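Local coordinates for tube-forming protein in Mycobacterial Envelpe, TiME (Mycolicibacterium smegmatis, PDB 7CU9), which probably forms a tube across the mycobacterial outer envelope that serves in protein secretion, at residues R1-P5 against R158-L162; D62-G68 against Q84-A90; F152-R156 against V177-G182. All blocks are in the same frame, centred on the assembly; numbering follows the deposited sequence.

Interaction 1. Residues R1-P5 against R158-L162; sequences RPSDP and RENVL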
ATOM      1  N   ARG B   1       4.923 -17.379  27.654  1.00 16.14           N
ATOM      2  CA  ARG B   1       6.037 -16.994  28.565  1.00 16.50           C
ATOM      3  C   ARG B   1       6.269 -15.493  28.436  1.00 15.08           C
ATOM      4  O   ARG B   1       6.221 -14.967  27.328  1.00 14.78           O
ATOM      5  CB  ARG B   1       7.312 -17.768  28.209  1.00 18.58           C
ATOM      6  CG  ARG B   1       8.493 -17.505  29.131  1.00 20.68           C
ATOM      7  CD  ARG B   1       9.799 -18.097  28.622  1.00 22.46           C
ATOM      8  NE  ARG B   1      10.962 -17.508  29.279  1.00 24.48           N
ATOM      9  CZ  ARG B   1      12.231 -17.751  28.954  1.00 25.81           C
ATOM     10  NH1 ARG B   1      12.527 -18.595  27.977  1.00 26.65           N
ATOM     11  NH2 ARG B   1      13.206 -17.155  29.620  1.00 26.81           N
ATOM     12  N   PRO B   2       6.505 -14.756  29.546  1.00 13.69           N
ATOM     13  CA  PRO B   2       6.903 -13.353  29.461  1.00 13.26           C
ATOM     14  C   PRO B   2       8.219 -13.156  28.702  1.00 12.51           C
ATOM     15  O   PRO B   2       9.051 -14.057  28.665  1.00 12.71           O
ATOM     16  CB  PRO B   2       7.098 -12.906  30.914  1.00 13.82           C
ATOM     17  CG  PRO B   2       6.303 -13.905  31.721  1.00 14.09           C
ATOM     18  CD  PRO B   2       6.355 -15.200  30.939  1.00 14.05           C
ATOM     19  N   SER B   3       8.366 -11.972  28.115  1.00 11.48           N
ATOM     20  CA  SER B   3       9.578 -11.532  27.386  1.00 11.47           C
ATOM     21  C   SER B   3      10.611 -10.992  28.370  1.00 11.20           C
ATOM     22  O   SER B   3      10.241 -10.231  29.274  1.00 11.17           O
ATOM     23  CB  SER B   3       9.250 -10.464  26.384  1.00 11.30           C
ATOM     24  OG  SER B   3       8.409 -10.975  25.368  1.00 11.57           O
ATOM     25  N   ASP B   4      11.880 -11.297  28.124  1.00 11.88           N
ATOM     26  CA  ASP B   4      13.004 -10.595  28.789  1.00 12.26           C
ATOM     27  C   ASP B   4      13.051  -9.170  28.246  1.00 11.68           C
ATOM     28  O   ASP B   4      12.643  -8.910  27.117  1.00 10.94           O
ATOM     29  CB  ASP B   4      14.330 -11.315  28.560  1.00 13.98           C
ATOM     30  CG  ASP B   4      14.440 -12.674  29.230  1.00 15.64           C
ATOM     31  OD1 ASP B   4      13.704 -12.923  30.205  1.00 17.26           O
ATOM     32  OD2 ASP B   4      15.281 -13.468  28.769  1.00 19.38           O
ATOM     33  N   PRO B   5      13.555  -8.194  29.029  1.00 11.17           N
ATOM     34  CA  PRO B   5      13.632  -6.809  28.562  1.00 11.14           C
ATOM     35  C   PRO B   5      14.432  -6.639  27.262  1.00 11.12           C
ATOM     36  O   PRO B   5      14.160  -5.723  26.493  1.00 10.62           O
ATOM     37  CB  PRO B   5      14.322  -6.040  29.701  1.00 11.38           C
ATOM     38  CG  PRO B   5      14.658  -7.062  30.776  1.00 11.83           C
ATOM     39  CD  PRO B   5      14.011  -8.375  30.412  1.00 11.61           C
ATOM     40  N   ARG B 158       0.631  -8.539  25.051  1.00 10.20           N
ATOM     41  CA  ARG B 158       1.083  -9.944  24.924  1.00 10.32           C
ATOM     42  C   ARG B 158       1.957 -10.239  26.139  1.00 10.36           C
ATOM     43  O   ARG B 158       3.052  -9.682  26.205  1.00 10.28           O
ATOM     44  CB  ARG B 158       1.819 -10.153  23.597  1.00 10.52           C
ATOM     45  CG  ARG B 158       0.984  -9.858  22.358  1.00 10.92           C
ATOM     46  CD  ARG B 158      -0.114 -10.887  22.179  1.00 11.13           C
ATOM     47  NE  ARG B 158      -0.849 -10.721  20.928  1.00 11.65           N
ATOM     48  CZ  ARG B 158      -1.972 -10.022  20.778  1.00 11.46           C
ATOM     49  NH1 ARG B 158      -2.535  -9.388  21.792  1.00 11.46           N
ATOM     50  NH2 ARG B 158      -2.536  -9.968  19.583  1.00 11.74           N
ATOM     51  N   GLU B 159       1.459 -11.052  27.074  1.00 10.49           N
ATOM     52  CA  GLU B 159       2.155 -11.334  28.356  1.00 10.57           C
ATOM     53  C   GLU B 159       2.505  -9.989  29.008  1.00 10.06           C
ATOM     54  O   GLU B 159       1.583  -9.226  29.340  1.00 10.27           O
ATOM     55  CB  GLU B 159       3.370 -12.233  28.105  1.00 11.20           C
ATOM     56  CG  GLU B 159       3.017 -13.654  27.696  1.00 12.00           C
ATOM     57  CD  GLU B 159       2.785 -14.610  28.856  1.00 12.88           C
ATOM     58  OE1 GLU B 159       2.553 -14.131  29.980  1.00 14.14           O
ATOM     59  OE2 GLU B 159       2.832 -15.841  28.626  1.00 14.23           O
ATOM     60  N   ASN B 160       3.797  -9.693  29.163  1.00  9.56           N
ATOM     61  CA  ASN B 160       4.298  -8.477  29.846  1.00  9.19           C
ATOM     62  C   ASN B 160       4.719  -7.408  28.834  1.00  9.03           C
ATOM     63  O   ASN B 160       5.440  -6.480  29.225  1.00  9.14           O
ATOM     64  CB  ASN B 160       5.473  -8.827  30.758  1.00  9.05           C
ATOM     65  CG  ASN B 160       6.653  -9.384  29.991  1.00  9.05           C
ATOM     66  OD1 ASN B 160       6.483 -10.057  28.969  1.00  9.07           O
ATOM     67  ND2 ASN B 160       7.851  -9.135  30.485  1.00  9.16           N
ATOM     68  N   VAL B 161       4.266  -7.509  27.585  1.00  8.84           N
ATOM     69  CA  VAL B 161       4.661  -6.553  26.517  1.00  8.87           C
ATOM     70  C   VAL B 161       3.427  -5.783  26.052  1.00  8.77           C
ATOM     71  O   VAL B 161       2.372  -6.403  25.837  1.00  9.14           O
ATOM     72  CB  VAL B 161       5.349  -7.283  25.353  1.00  8.73           C
ATOM     73  CG1 VAL B 161       5.635  -6.338  24.193  1.00  8.96           C
ATOM     74  CG2 VAL B 161       6.622  -7.981  25.813  1.00  8.98           C
ATOM     75  N   LEU B 162       3.573  -4.474  25.893  1.00  8.52           N
ATOM     76  CA  LEU B 162       2.614  -3.656  25.118  1.00  8.78           C
ATOM     77  C   LEU B 162       3.320  -3.226  23.839  1.00  8.85           C
ATOM     78  O   LEU B 162       4.397  -2.588  23.917  1.00  8.73           O
ATOM     79  CB  LEU B 162       2.139  -2.447  25.927  1.00  8.86           C
ATOM     80  CG  LEU B 162       1.032  -1.632  25.257  1.00  9.10           C
ATOM     81  CD1 LEU B 162      -0.250  -2.442  25.145  1.00  9.22           C
ATOM     82  CD2 LEU B 162       0.777  -0.329  25.989  1.00  9.37           C
TER
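The carboxamide of Asn160 reads the backbone of Ser3 at both ends: Ser3 N donates to Asn160 OD1 at 2.8 Å (N-H...O angle 156°), and Asn160 ND2 donates to Ser3 O at 2.9 Å with an almost straight angle of 176°. The second ND2 hydrogen goes to Phe89 O. Asn160 sits at the third position of a type II' beta turn, Arg158-Val161, closed by Val161 N to Arg158 O (2.8 Å) and Arg158 N to Val161 O (2.9 Å), with Glu159 at phi/psi 52/-116°. Glu159, at the same turn, makes a salt bridge from OE2 to Arg1 N at 2.8 Å; Arg1 N also bonds to Glu192 OE2, next to the C-terminal histidine tail. Ser3 OG packs on Val161 CG2 at 3.5 Å, while its polar partners, Leu188 O and Gln190 NE2, belong to the C-terminal segment. Three hydrogen bonds, one of them also the salt bridge, make this 253 Å² contact chiefly polar: one side-chain amide mimics a backbone partner, and one carboxylate answers the charge on the chain's first modelled nitrogen.

Interaction 2. Residues D62-G68 against Q84-A90; sequences DLASFGG and QAVGVFA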
ATOM      1  N   ASP B  62       7.101   0.014  36.519  1.00 10.73           N
ATOM      2  CA  ASP B  62       7.372  -1.377  36.075  1.00 10.95           C
ATOM      3  C   ASP B  62       7.748  -1.439  34.593  1.00 10.25           C
ATOM      4  O   ASP B  62       7.856  -2.559  34.077  1.00 10.12           O
ATOM      5  CB  ASP B  62       6.197  -2.287  36.428  1.00 11.84           C
ATOM      6  CG  ASP B  62       6.155  -2.566  37.921  1.00 12.96           C
ATOM      7  OD1 ASP B  62       7.230  -2.865  38.492  1.00 13.42           O
ATOM      8  OD2 ASP B  62       5.059  -2.461  38.512  1.00 14.83           O
ATOM      9  N   LEU B  63       7.994  -0.308  33.932  1.00  9.62           N
ATOM     10  CA  LEU B  63       8.550  -0.340  32.554  1.00  9.67           C
ATOM     11  C   LEU B  63      10.021  -0.762  32.634  1.00  9.41           C
ATOM     12  O   LEU B  63      10.837  -0.011  33.209  1.00  9.64           O
ATOM     13  CB  LEU B  63       8.394   1.016  31.868  1.00  9.74           C
ATOM     14  CG  LEU B  63       8.870   1.048  30.415  1.00  9.80           C
ATOM     15  CD1 LEU B  63       8.000   0.163  29.531  1.00  9.95           C
ATOM     16  CD2 LEU B  63       8.904   2.475  29.892  1.00  9.93           C
ATOM     17  N   ALA B  64      10.347  -1.937  32.097  1.00  9.16           N
ATOM     18  CA  ALA B  64      11.717  -2.503  32.130  1.00  9.05           C
ATOM     19  C   ALA B  64      12.528  -1.995  30.937  1.00  9.18           C
ATOM     20  O   ALA B  64      13.692  -1.618  31.119  1.00  9.37           O
ATOM     21  CB  ALA B  64      11.651  -4.004  32.164  1.00  9.10           C
ATOM     22  N   SER B  65      11.935  -1.972  29.747  1.00  9.14           N
ATOM     23  CA  SER B  65      12.643  -1.545  28.520  1.00  9.15           C
ATOM     24  C   SER B  65      11.638  -1.006  27.512  1.00  9.22           C
ATOM     25  O   SER B  65      10.436  -1.314  27.613  1.00  9.19           O
ATOM     26  CB  SER B  65      13.460  -2.660  27.940  1.00  9.38           C
ATOM     27  OG  SER B  65      12.629  -3.733  27.543  1.00  9.54           O
ATOM     28  N   PHE B  66      12.143  -0.204  26.591  1.00  9.24           N
ATOM     29  CA  PHE B  66      11.302   0.494  25.596  1.00  9.36           C
ATOM     30  C   PHE B  66      12.144   0.842  24.381  1.00  9.67           C
ATOM     31  O   PHE B  66      13.283   1.285  24.523  1.00 10.09           O
ATOM     32  CB  PHE B  66      10.678   1.746  26.206  1.00  9.54           C
ATOM     33  CG  PHE B  66       9.773   2.471  25.249  1.00  9.56           C
ATOM     34  CD1 PHE B  66       8.433   2.136  25.148  1.00  9.92           C
ATOM     35  CD2 PHE B  66      10.286   3.434  24.397  1.00  9.74           C
ATOM     36  CE1 PHE B  66       7.617   2.784  24.235  1.00  9.78           C
ATOM     37  CE2 PHE B  66       9.467   4.082  23.487  1.00  9.94           C
ATOM     38  CZ  PHE B  66       8.133   3.759  23.413  1.00  9.90           C
ATOM     39  N   GLY B  67      11.566   0.633  23.210  1.00  9.67           N
ATOM     40  CA  GLY B  67      12.177   1.037  21.941  1.00  9.88           C
ATOM     41  C   GLY B  67      11.117   1.284  20.899  1.00 10.24           C
ATOM     42  O   GLY B  67      10.027   0.689  20.985  1.00  9.91           O
ATOM     43  N   GLY B  68      11.444   2.108  19.919  1.00 10.41           N
ATOM     44  CA  GLY B  68      10.535   2.355  18.796  1.00 10.56           C
ATOM     45  C   GLY B  68      11.282   2.898  17.609  1.00 10.79           C
ATOM     46  O   GLY B  68      12.513   3.104  17.695  1.00 10.70           O
ATOM     47  N   GLN B  84       6.464   2.371  15.193  1.00  9.60           N
ATOM     48  CA  GLN B  84       6.440   1.193  16.088  1.00  9.47           C
ATOM     49  C   GLN B  84       6.851   1.630  17.491  1.00  9.32           C
ATOM     50  O   GLN B  84       7.738   2.495  17.610  1.00  9.41           O
ATOM     51  CB  GLN B  84       7.434   0.148  15.601  1.00  9.72           C
ATOM     52  CG  GLN B  84       7.111  -0.418  14.235  1.00  9.97           C
ATOM     53  CD  GLN B  84       8.278  -1.237  13.756  1.00 10.32           C
ATOM     54  OE1 GLN B  84       8.521  -2.345  14.229  1.00 10.65           O
ATOM     55  NE2 GLN B  84       9.048  -0.667  12.844  1.00 10.74           N
ATOM     56  N   ALA B  85       6.245   1.035  18.512  1.00  8.96           N
ATOM     57  CA  ALA B  85       6.647   1.226  19.920  1.00  8.90           C
ATOM     58  C   ALA B  85       6.490  -0.107  20.638  1.00  8.73           C
ATOM     59  O   ALA B  85       5.449  -0.754  20.465  1.00  9.20           O
ATOM     60  CB  ALA B  85       5.828   2.310  20.573  1.00  9.09           C
ATOM     61  N   VAL B  86       7.505  -0.509  21.391  1.00  8.72           N
ATOM     62  CA  VAL B  86       7.487  -1.783  22.155  1.00  8.88           C
ATOM     63  C   VAL B  86       7.939  -1.472  23.575  1.00  8.82           C
ATOM     64  O   VAL B  86       9.046  -0.937  23.747  1.00  9.00           O
ATOM     65  CB  VAL B  86       8.369  -2.866  21.513  1.00  9.45           C
ATOM     66  CG1 VAL B  86       8.315  -4.160  22.305  1.00  9.72           C
ATOM     67  CG2 VAL B  86       7.988  -3.109  20.061  1.00  9.88           C
ATOM     68  N   GLY B  87       7.104  -1.817  24.547  1.00  8.60           N
ATOM     69  CA  GLY B  87       7.420  -1.701  25.977  1.00  8.84           C
ATOM     70  C   GLY B  87       7.391  -3.058  26.638  1.00  8.83           C
ATOM     71  O   GLY B  87       6.383  -3.773  26.499  1.00  8.91           O
ATOM     72  N   VAL B  88       8.458  -3.411  27.350  1.00  8.87           N
ATOM     73  CA  VAL B  88       8.501  -4.645  28.180  1.00  9.17           C
ATOM     74  C   VAL B  88       8.352  -4.215  29.633  1.00  8.95           C
ATOM     75  O   VAL B  88       9.136  -3.357  30.085  1.00  9.13           O
ATOM     76  CB  VAL B  88       9.789  -5.453  27.966  1.00  9.44           C
ATOM     77  CG1 VAL B  88       9.816  -6.690  28.853  1.00  9.56           C
ATOM     78  CG2 VAL B  88       9.980  -5.821  26.506  1.00  9.55           C
ATOM     79  N   PHE B  89       7.375  -4.784  30.324  1.00  9.29           N
ATOM     80  CA  PHE B  89       7.086  -4.483  31.742  1.00  9.39           C
ATOM     81  C   PHE B  89       7.574  -5.632  32.622  1.00  9.78           C
ATOM     82  O   PHE B  89       7.701  -6.761  32.149  1.00 10.06           O
ATOM     83  CB  PHE B  89       5.595  -4.212  31.915  1.00  9.27           C
ATOM     84  CG  PHE B  89       5.146  -2.974  31.183  1.00  9.08           C
ATOM     85  CD1 PHE B  89       4.849  -3.023  29.831  1.00  9.20           C
ATOM     86  CD2 PHE B  89       5.062  -1.753  31.837  1.00  9.11           C
ATOM     87  CE1 PHE B  89       4.450  -1.881  29.155  1.00  9.08           C
ATOM     88  CE2 PHE B  89       4.666  -0.610  31.159  1.00  9.23           C
ATOM     89  CZ  PHE B  89       4.357  -0.677  29.820  1.00  9.24           C
ATOM     90  N   ALA B  90       7.833  -5.340  33.893  1.00 10.41           N
ATOM     91  CA  ALA B  90       8.324  -6.345  34.863  1.00 10.86           C
ATOM     92  C   ALA B  90       7.266  -7.431  35.090  1.00 11.31           C
ATOM     93  O   ALA B  90       7.637  -8.566  35.437  1.00 12.20           O
ATOM     94  CB  ALA B  90       8.702  -5.671  36.152  1.00 10.96           C
TER
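A classic beta bulge interrupts the antiparallel pairing of 62-68 with 84-90: Ala64 N and Ser65 N both donate to Val88 O, at 2.7 and 3.1 Å, so two residues of one strand face a single residue of the other. The backbone of Ala64 (phi/psi -87/-44°) departs from extended geometry here, and the register moves by one between the Leu63-Phe89 and Ser65-Val88 pairs. Beyond the bulge the ladder is regular. Val88 N reaches Ser65 O at 2.9 Å, and the hydrogen-bonded pair Gly67-Val86 is closed by Gly67 N to Val86 O (3.0 Å) and Val86 N to Gly67 O (2.8 Å). At the other end, Ala90 N bonds to Asp62 O at 2.8 Å. Leu63, Phe66, Ala85 and Phe89 share one face of the sheet. There Leu63 CD1 lies 3.9 Å from the centroid of the Phe89 ring and 19° off its normal, a CH-pi contact, while Phe66 CZ meets Ala85 CB at 3.9 Å. Phe89 also packs against helix 92-103. Ser65, Val86 and Val88 occupy the opposite face, covered in part by helix 8-11, and Ser65 OG bonds to Pro5 O. The short strand segments run at 158° with axes 4.5 Å apart, as expected of a twisted antiparallel beta hairpin, here strands 63-72 and 77-89 within the large antiparallel sheet of this PknH-like extracellular domain.

Interaction 3. Residues F152-R156 against V177-G182; sequences FNTTR and VNVLAG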
ATOM      1  N   PHE B 152      -3.749   3.674  10.177  1.00  9.73           N
ATOM      2  CA  PHE B 152      -4.287   2.455  10.822  1.00  9.54           C
ATOM      3  C   PHE B 152      -3.373   2.094  11.990  1.00  9.39           C
ATOM      4  O   PHE B 152      -2.152   1.950  11.804  1.00  9.45           O
ATOM      5  CB  PHE B 152      -4.416   1.320   9.809  1.00  9.48           C
ATOM      6  CG  PHE B 152      -5.630   1.451   8.929  1.00  9.86           C
ATOM      7  CD1 PHE B 152      -5.685   2.421   7.940  1.00  9.97           C
ATOM      8  CD2 PHE B 152      -6.729   0.630   9.112  1.00 10.21           C
ATOM      9  CE1 PHE B 152      -6.812   2.555   7.141  1.00 10.22           C
ATOM     10  CE2 PHE B 152      -7.854   0.764   8.313  1.00 10.34           C
ATOM     11  CZ  PHE B 152      -7.893   1.729   7.333  1.00 10.45           C
ATOM     12  N   ASN B 153      -3.968   1.986  13.172  1.00  9.38           N
ATOM     13  CA  ASN B 153      -3.241   1.778  14.447  1.00  9.66           C
ATOM     14  C   ASN B 153      -3.665   0.440  15.038  1.00  9.73           C
ATOM     15  O   ASN B 153      -4.858   0.107  14.959  1.00 10.28           O
ATOM     16  CB  ASN B 153      -3.539   2.885  15.452  1.00  9.92           C
ATOM     17  CG  ASN B 153      -3.097   4.256  14.989  1.00 10.49           C
ATOM     18  OD1 ASN B 153      -2.087   4.769  15.456  1.00 11.78           O
ATOM     19  ND2 ASN B 153      -3.855   4.857  14.087  1.00 11.14           N
ATOM     20  N   THR B 154      -2.722  -0.281  15.638  1.00  9.70           N
ATOM     21  CA  THR B 154      -3.025  -1.488  16.442  1.00  9.81           C
ATOM     22  C   THR B 154      -2.204  -1.427  17.730  1.00  9.84           C
ATOM     23  O   THR B 154      -1.011  -1.060  17.677  1.00  9.48           O
ATOM     24  CB  THR B 154      -2.828  -2.777  15.639  1.00 10.22           C
ATOM     25  OG1 THR B 154      -3.409  -3.830  16.414  1.00 10.67           O
ATOM     26  CG2 THR B 154      -1.382  -3.087  15.328  1.00 10.25           C
ATOM     27  N   THR B 155      -2.862  -1.723  18.845  1.00  9.66           N
ATOM     28  CA  THR B 155      -2.250  -1.819  20.189  1.00  9.88           C
ATOM     29  C   THR B 155      -2.485  -3.237  20.686  1.00  9.90           C
ATOM     30  O   THR B 155      -3.650  -3.675  20.698  1.00  9.88           O
ATOM     31  CB  THR B 155      -2.850  -0.785  21.143  1.00 10.05           C
ATOM     32  OG1 THR B 155      -2.516   0.495  20.612  1.00 10.44           O
ATOM     33  CG2 THR B 155      -2.347  -0.934  22.562  1.00 10.17           C
ATOM     34  N   ARG B 156      -1.426  -3.936  21.069  1.00  9.82           N
ATOM     35  CA  ARG B 156      -1.550  -5.361  21.435  1.00 10.10           C
ATOM     36  C   ARG B 156      -0.792  -5.617  22.722  1.00  9.95           C
ATOM     37  O   ARG B 156       0.377  -5.228  22.827  1.00  9.33           O
ATOM     38  CB  ARG B 156      -1.065  -6.232  20.286  1.00 10.79           C
ATOM     39  CG  ARG B 156      -1.841  -5.939  19.017  1.00 11.67           C
ATOM     40  CD  ARG B 156      -1.437  -6.870  17.927  1.00 12.34           C
ATOM     41  NE  ARG B 156      -2.123  -6.496  16.709  1.00 12.52           N
ATOM     42  CZ  ARG B 156      -2.107  -7.231  15.616  1.00 12.90           C
ATOM     43  NH1 ARG B 156      -1.416  -8.360  15.600  1.00 13.50           N
ATOM     44  NH2 ARG B 156      -2.759  -6.825  14.543  1.00 13.13           N
ATOM     45  N   VAL B 177      -0.396  -2.912   8.747  1.00 10.36           N
ATOM     46  CA  VAL B 177      -0.153  -2.719  10.207  1.00 10.43           C
ATOM     47  C   VAL B 177      -0.350  -4.065  10.915  1.00 10.80           C
ATOM     48  O   VAL B 177       0.366  -4.337  11.906  1.00 10.53           O
ATOM     49  CB  VAL B 177      -0.988  -1.570  10.804  1.00 10.48           C
ATOM     50  CG1 VAL B 177      -2.429  -1.955  11.097  1.00 10.35           C
ATOM     51  CG2 VAL B 177      -0.317  -1.020  12.056  1.00 10.61           C
ATOM     52  N   ASN B 178      -1.235  -4.920  10.404  1.00 11.18           N
ATOM     53  CA  ASN B 178      -1.464  -6.272  10.984  0.50 11.56           C
ATOM     54  C   ASN B 178      -0.251  -7.163  10.699  1.00 11.60           C
ATOM     55  O   ASN B 178       0.185  -7.876  11.619  1.00 11.32           O
ATOM     56  CB  ASN B 178      -2.767  -6.890  10.479  0.50 12.03           C
ATOM     57  CG  ASN B 178      -3.980  -6.199  11.057  0.50 12.48           C
ATOM     58  OD1 ASN B 178      -3.870  -5.469  12.041  0.50 12.85           O
ATOM     59  ND2 ASN B 178      -5.131  -6.403  10.440  0.50 12.92           N
ATOM     60  N   VAL B 179       0.295  -7.122   9.481  1.00 11.33           N
ATOM     61  CA  VAL B 179       1.519  -7.910   9.155  1.00 11.61           C
ATOM     62  C   VAL B 179       2.656  -7.425  10.066  1.00 11.15           C
ATOM     63  O   VAL B 179       3.369  -8.267  10.637  1.00 11.52           O
ATOM     64  CB  VAL B 179       1.904  -7.800   7.668  1.00 11.93           C
ATOM     65  CG1 VAL B 179       3.278  -8.393   7.410  1.00 12.18           C
ATOM     66  CG2 VAL B 179       0.868  -8.456   6.769  1.00 12.37           C
ATOM     67  N   LEU B 180       2.804  -6.109  10.205  1.00 10.86           N
ATOM     68  CA  LEU B 180       3.894  -5.484  10.997  1.00 10.75           C
ATOM     69  C   LEU B 180       3.767  -5.903  12.466  1.00 10.54           C
ATOM     70  O   LEU B 180       4.773  -6.341  13.037  1.00 10.57           O
ATOM     71  CB  LEU B 180       3.822  -3.965  10.836  1.00 10.90           C
ATOM     72  CG  LEU B 180       4.813  -3.155  11.671  1.00 11.09           C
ATOM     73  CD1 LEU B 180       6.249  -3.626  11.452  1.00 11.44           C
ATOM     74  CD2 LEU B 180       4.675  -1.675  11.367  1.00 11.18           C
ATOM     75  N   ALA B 181       2.587  -5.756  13.067  1.00 10.40           N
ATOM     76  CA  ALA B 181       2.357  -6.150  14.476  1.00 10.50           C
ATOM     77  C   ALA B 181       2.677  -7.640  14.649  1.00 10.83           C
ATOM     78  O   ALA B 181       3.258  -8.001  15.686  1.00 10.93           O
ATOM     79  CB  ALA B 181       0.954  -5.818  14.912  1.00 10.31           C
ATOM     80  N   GLY B 182       2.309  -8.476  13.676  1.00 11.13           N
ATOM     81  CA  GLY B 182       2.653  -9.911  13.682  1.00 11.32           C
ATOM     82  C   GLY B 182       4.159 -10.119  13.709  1.00 11.56           C
ATOM     83  O   GLY B 182       4.647 -10.927  14.520  1.00 11.91           O
TER
HETATM   84  O   HOH W   1       0.901  -8.946  17.204  1.00 17.66           O
HETATM   85  O   HOH W   2      -0.986  -9.961  13.182  1.00 24.45           O
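Arg156 lays one face of its guanidinium over the methyl of Ala181, with Arg156 CZ 3.4 Å from Ala181 CB. Its side chain is held extended (chi2 and chi3 both t), and Arg156 NE donates to Thr154 OG1 on the same strand at 3.0 Å and 169°, which helps orient the group; Thr154 OG1 is also bonded to Asp139. Two waters link Arg156 NH1 to helix carbonyls. Each lies 2.9 Å from Arg156 NH1; one donates to Asn178 O at 2.9 Å, the other weakly to Ala181 O at 3.0 Å. Arg156 NH2 comes within 3.1 Å of Asn178 OD1, but the angle is too poor for a hydrogen bond, so the polar link between the segments is carried by water. Toward Phe152 the contact is apolar. Thr154 CG2 touches Ala181 CB at 3.6 Å and Val177 CG2 at 4.0 Å, and Phe152 CB meets Val177 CG1 at 4.0 Å. Residues 152, 154 and 156 thus meet positions one helical turn apart, Val177 and Ala181, which are joined by Ala181 N to Val177 O at 2.9 Å. The strand and helix segments run at 29° with axes 8.8 Å apart. Helix 174-185 therefore lies along one face of the sheet, where Val177 also reaches strand 161-169 and Leu180 reaches strand 77-89, while Asn153 and Thr155 point from strand 150-158 away from the helix.

In the fold
From the N terminus, residues 1-5 enter interaction 1 at once, but that contact closes only at the turn 158-162, spanning most of the chain. Inside that long loop, interaction 2 opens and closes early, as the hairpin of strands 63-72 and 77-89. Interaction 3 starts at 152-156, before 158-162 is reached, and ends on helix 174-185, so it crosses interaction 1 and follows interaction 2 in series. Strand 161-169 sits between strands 77-89 and 150-158: Asn160 O meets Phe89 N at 2.8 Å, and Leu162 CD1 packs on Thr155 CG2 at 3.7 Å. The three contacts thus tie the N-terminal segment, the hairpin and the C-terminal helix to one sheet.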